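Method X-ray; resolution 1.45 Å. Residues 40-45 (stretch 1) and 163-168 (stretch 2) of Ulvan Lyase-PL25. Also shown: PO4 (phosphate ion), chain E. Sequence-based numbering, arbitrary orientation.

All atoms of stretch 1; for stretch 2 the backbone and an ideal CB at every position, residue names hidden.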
ATOM      1  N   ILE A  40      -0.591   2.769   2.687  1.00 11.44           N
ATOM      2  CA  ILE A  40      -0.254   2.961   1.280  1.00 11.84           C
ATOM      3  C   ILE A  40       0.004   1.632   0.592  1.00 11.30           C
ATOM      4  O   ILE A  40      -0.258   1.507  -0.610  1.00 12.03           O
ATOM      5  CB  ILE A  40       0.921   3.950   1.186  1.00 12.24           C
ATOM      6  CG1 ILE A  40       0.381   5.374   1.427  1.00 14.32           C
ATOM      7  CG2 ILE A  40       1.616   3.874  -0.168  1.00 13.06           C
ATOM      8  CD1 ILE A  40       1.424   6.398   1.688  1.00 15.88           C
ATOM      9  N   VAL A  41       0.485   0.612   1.312  1.00 10.80           N
ATOM     10  CA  VAL A  41       0.851  -0.638   0.638  1.00 11.85           C
ATOM     11  C   VAL A  41      -0.374  -1.434   0.178  1.00 11.76           C
ATOM     12  O   VAL A  41      -0.317  -2.100  -0.867  1.00 13.25           O
ATOM     13  CB  VAL A  41       1.815  -1.472   1.484  1.00 11.85           C
ATOM     14  CG1 VAL A  41       1.164  -2.018   2.714  1.00 13.02           C
ATOM     15  CG2 VAL A  41       2.409  -2.606   0.617  1.00 13.60           C
ATOM     16  N   GLN A  42      -1.475  -1.425   0.934  1.00 11.21           N
ATOM     17  CA  GLN A  42      -2.700  -2.107   0.504  1.00 12.11           C
ATOM     18  C   GLN A  42      -3.452  -1.162  -0.401  1.00 11.40           C
ATOM     19  O   GLN A  42      -4.211  -0.309   0.065  1.00 12.73           O
ATOM     20  CB  GLN A  42      -3.579  -2.562   1.665  1.00 11.02           C
ATOM     21  CG  GLN A  42      -3.072  -3.790   2.406  1.00 12.45           C
ATOM     22  CD  GLN A  42      -2.146  -3.487   3.570  1.00 12.06           C
ATOM     23  OE1 GLN A  42      -1.915  -2.326   3.963  1.00 13.09           O
ATOM     24  NE2 GLN A  42      -1.620  -4.550   4.150  1.00 15.05           N
ATOM     25  N   HIS A  43      -3.252  -1.319  -1.706  1.00 11.61           N
ATOM     26  CA  HIS A  43      -3.805  -0.368  -2.651  1.00 11.04           C
ATOM     27  C   HIS A  43      -4.225  -1.087  -3.927  1.00 12.28           C
ATOM     28  O   HIS A  43      -3.633  -2.108  -4.305  1.00 12.64           O
ATOM     29  CB  HIS A  43      -2.774   0.718  -2.988  1.00 13.06           C
ATOM     30  CG  HIS A  43      -1.660   0.226  -3.844  1.00 12.99           C
ATOM     31  ND1 HIS A  43      -1.620   0.435  -5.203  1.00 15.49           N
ATOM     32  CD2 HIS A  43      -0.599  -0.559  -3.553  1.00 11.47           C
ATOM     33  CE1 HIS A  43      -0.552  -0.163  -5.707  1.00 12.90           C
ATOM     34  NE2 HIS A  43       0.075  -0.785  -4.728  1.00 15.35           N
ATOM     35  N   PRO A  44      -5.230  -0.558  -4.631  1.00 12.50           N
ATOM     36  CA  PRO A  44      -6.054   0.587  -4.205  1.00 13.13           C
ATOM     37  C   PRO A  44      -6.903   0.298  -2.987  1.00 12.71           C
ATOM     38  O   PRO A  44      -7.452  -0.804  -2.843  1.00 14.08           O
ATOM     39  CB  PRO A  44      -6.992   0.807  -5.406  1.00 16.46           C
ATOM     40  CG  PRO A  44      -6.433   0.049  -6.536  1.00 17.94           C
ATOM     41  CD  PRO A  44      -5.629  -1.076  -5.939  1.00 13.95           C
ATOM     42  N   ALA A  45      -7.009   1.282  -2.095  1.00 11.34           N
ATOM     43  CA  ALA A  45      -8.030   1.234  -1.071  1.00 11.53           C
ATOM     44  C   ALA A  45      -9.358   1.777  -1.576  1.00 12.39           C
ATOM     45  O   ALA A  45     -10.412   1.420  -1.039  1.00 13.60           O
ATOM     46  CB  ALA A  45      -7.582   2.020   0.173  1.00 13.26           C
ATOM     47  N   UNK A 163       0.510 -11.818   2.088  1.00 13.58           N
ATOM     48  CA  UNK A 163       0.469 -10.556   2.821  1.00 14.40           C
ATOM     49  C   UNK A 163       0.686  -9.453   1.791  1.00 14.08           C
ATOM     50  O   UNK A 163       1.475  -9.615   0.857  1.00 14.37           O
ATOM     51  CB  UNK A 163       1.516 -10.506   3.936  1.00 14.40           C
ATOM     52  N   UNK A 164       0.042  -8.304   1.993  1.00 12.42           N
ATOM     53  CA  UNK A 164       0.321  -7.071   1.239  1.00 10.73           C
ATOM     54  C   UNK A 164      -0.245  -7.075  -0.179  1.00 12.98           C
ATOM     55  O   UNK A 164       0.483  -6.867  -1.167  1.00 13.60           O
ATOM     56  CB  UNK A 164       1.832  -6.844   1.170  1.00 10.73           C
ATOM     57  N   UNK A 165      -1.561  -7.233  -0.279  1.00 11.70           N
ATOM     58  CA  UNK A 165      -2.236  -7.335  -1.564  1.00 10.05           C
ATOM     59  C   UNK A 165      -2.232  -6.023  -2.330  1.00 11.00           C
ATOM     60  O   UNK A 165      -2.606  -4.971  -1.799  1.00 11.26           O
ATOM     61  CB  UNK A 165      -3.677  -7.807  -1.360  1.00 10.05           C
ATOM     62  N   UNK A 166      -1.887  -6.104  -3.607  1.00 10.80           N
ATOM     63  CA  UNK A 166      -1.835  -4.958  -4.491  1.00  9.99           C
ATOM     64  C   UNK A 166      -2.421  -5.426  -5.802  1.00 11.67           C
ATOM     65  O   UNK A 166      -1.897  -6.348  -6.422  1.00 12.53           O
ATOM     66  CB  UNK A 166      -0.415  -4.412  -4.656  1.00  9.99           C
ATOM     67  N   UNK A 167      -3.547  -4.835  -6.195  1.00 11.34           N
ATOM     68  CA  UNK A 167      -4.325  -5.358  -7.306  1.00 10.75           C
ATOM     69  C   UNK A 167      -4.316  -4.381  -8.467  1.00 11.36           C
ATOM     70  O   UNK A 167      -4.615  -3.199  -8.296  1.00 13.24           O
ATOM     71  CB  UNK A 167      -5.761  -5.652  -6.868  1.00 10.75           C
ATOM     72  N   UNK A 168      -4.020  -4.894  -9.663  1.00 11.89           N
ATOM     73  CA  UNK A 168      -3.888  -4.073 -10.862  1.00 11.26           C
ATOM     74  C   UNK A 168      -4.680  -4.720 -11.985  1.00 12.54           C
ATOM     75  O   UNK A 168      -4.575  -5.927 -12.209  1.00 14.76           O
ATOM     76  CB  UNK A 168      -2.420  -3.900 -11.258  1.00 11.26           C
TER
HETATM   77  P   PO4 E 503       5.661  -7.921   8.510  1.00 17.21           P
HETATM   78  O1  PO4 E 503       6.604  -8.216   9.660  1.00 23.07           O
HETATM   79  O2  PO4 E 503       6.419  -7.715   7.263  1.00 16.54           O
HETATM   80  O3  PO4 E 503       4.945  -6.650   8.901  1.00 22.87           O
HETATM   81  O4  PO4 E 503       4.722  -9.113   8.359  1.00 20.10           O

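Position 163 leaves the choice of side chain almost free as far as stretch 1 is concerned. Its ideal CB has nothing of that stretch within 5.5 Å, and its extended backbone angles (-140/146) would suit a beta-branched residue among many others. The deposited residue is Thr163, whose OG1 is hydrogen-bonded elsewhere in the structure.

Position 164 is more demanding. Its phi and psi are both positive (76/59), a region that glycine and asparagine enter most easily and other residues at some cost. The CB points sideways, 4.3 Å from CG2 of Val41, so an apolar group could lie along the valine, while a longer side chain could also pass the amide of Gln42 and reach the phosphate ion. An aromatic residue with a polar tip would meet the apolar and polar offers, though not the backbone preference; the residue is Tyr164, which adopts these angles all the same. Its CD1 packs 3.7 Å from Val41 CG1 and lies 3.8 Å from Gln42 NE2, and its OH comes within 2.8 Å of O3 of the phosphate, which probably came from the crystallisation liquor.

At 165 the CB again points sideways and finds nothing of stretch 1 within 5.5 Å; many side chains would do. Here the backbone makes the link: the residue is Asn165, and its N donates to a water (2.9 Å from N to the water O) that also accepts from Gln42 NE2 (3.3 Å from NE2 to the water O).

Position 166 carries the most specific request. The ideal CB lies 3.7 Å from His43 NE2 and 4.4 Å from Val41 O. An imidazole nitrogen so close invites a polar partner, and a flexible chain could fold back to meet it; glutamine, glutamate or perhaps a hydroxyl residue would be candidates. The residue is Gln166. His43 NE2 donates to its OE1 at 2.9 Å, and OE1 sits at the edge of the imidazole, near the ring plane, where that N-H is directed. The amide's other end, NE2, makes a weak hydrogen bond to Tyr164 O (3.3 Å), while CG rests 3.2 Å from Val41 O.

At 167 the CB is 4.7 Å from Pro44 CD, and a small apolar group fits comfortably beside the proline. The residue is Ala167. Its N donates a weak hydrogen bond to His43 O (3.3 Å), a contact any residue but proline could supply.

Position 168 has no stretch 1 atom near its CB, and its strand angles favour beta-branched residues. It is Ile168.

Stretch 2, residues 163-168: TYNQAI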
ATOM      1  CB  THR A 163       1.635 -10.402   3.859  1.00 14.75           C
ATOM      2  OG1 THR A 163       1.833 -11.588   4.651  1.00 16.40           O
ATOM      3  CG2 THR A 163       1.361  -9.250   4.817  1.00 18.16           C
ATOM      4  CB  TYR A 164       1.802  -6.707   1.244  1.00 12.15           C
ATOM      5  CG  TYR A 164       2.426  -6.508   2.593  1.00 11.63           C
ATOM      6  CD1 TYR A 164       1.928  -5.572   3.479  1.00 13.58           C
ATOM      7  CD2 TYR A 164       3.527  -7.253   2.985  1.00 12.88           C
ATOM      8  CE1 TYR A 164       2.537  -5.369   4.685  1.00 14.55           C
ATOM      9  CE2 TYR A 164       4.130  -7.070   4.182  1.00 13.73           C
ATOM     10  CZ  TYR A 164       3.639  -6.136   5.036  1.00 14.17           C
ATOM     11  OH  TYR A 164       4.251  -5.927   6.247  1.00 17.91           O
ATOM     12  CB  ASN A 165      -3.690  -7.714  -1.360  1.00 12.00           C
ATOM     13  CG  ASN A 165      -3.846  -9.046  -0.737  1.00 13.29           C
ATOM     14  OD1 ASN A 165      -3.247 -10.024  -1.182  1.00 15.08           O
ATOM     15  ND2 ASN A 165      -4.699  -9.124   0.281  1.00 11.74           N
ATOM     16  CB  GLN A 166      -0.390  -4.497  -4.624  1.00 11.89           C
ATOM     17  CG  GLN A 166       0.196  -4.209  -3.269  1.00 12.07           C
ATOM     18  CD  GLN A 166       1.625  -3.825  -3.308  1.00 14.06           C
ATOM     19  OE1 GLN A 166       2.001  -2.890  -4.006  1.00 14.77           O
ATOM     20  NE2 GLN A 166       2.417  -4.472  -2.469  1.00 14.26           N
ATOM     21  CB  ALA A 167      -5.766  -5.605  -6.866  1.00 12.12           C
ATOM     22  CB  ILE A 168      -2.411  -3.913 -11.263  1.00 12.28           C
ATOM     23  CG1 ILE A 168      -1.652  -3.277 -10.100  1.00 14.21           C
ATOM     24  CG2 ILE A 168      -2.280  -3.059 -12.526  1.00 15.21           C
ATOM     25  CD1 ILE A 168      -0.180  -3.130 -10.353  1.00 18.13           C
TER
HETATM   26  O   HOH W   1      -2.802  -7.017   2.342  1.00 12.64           O
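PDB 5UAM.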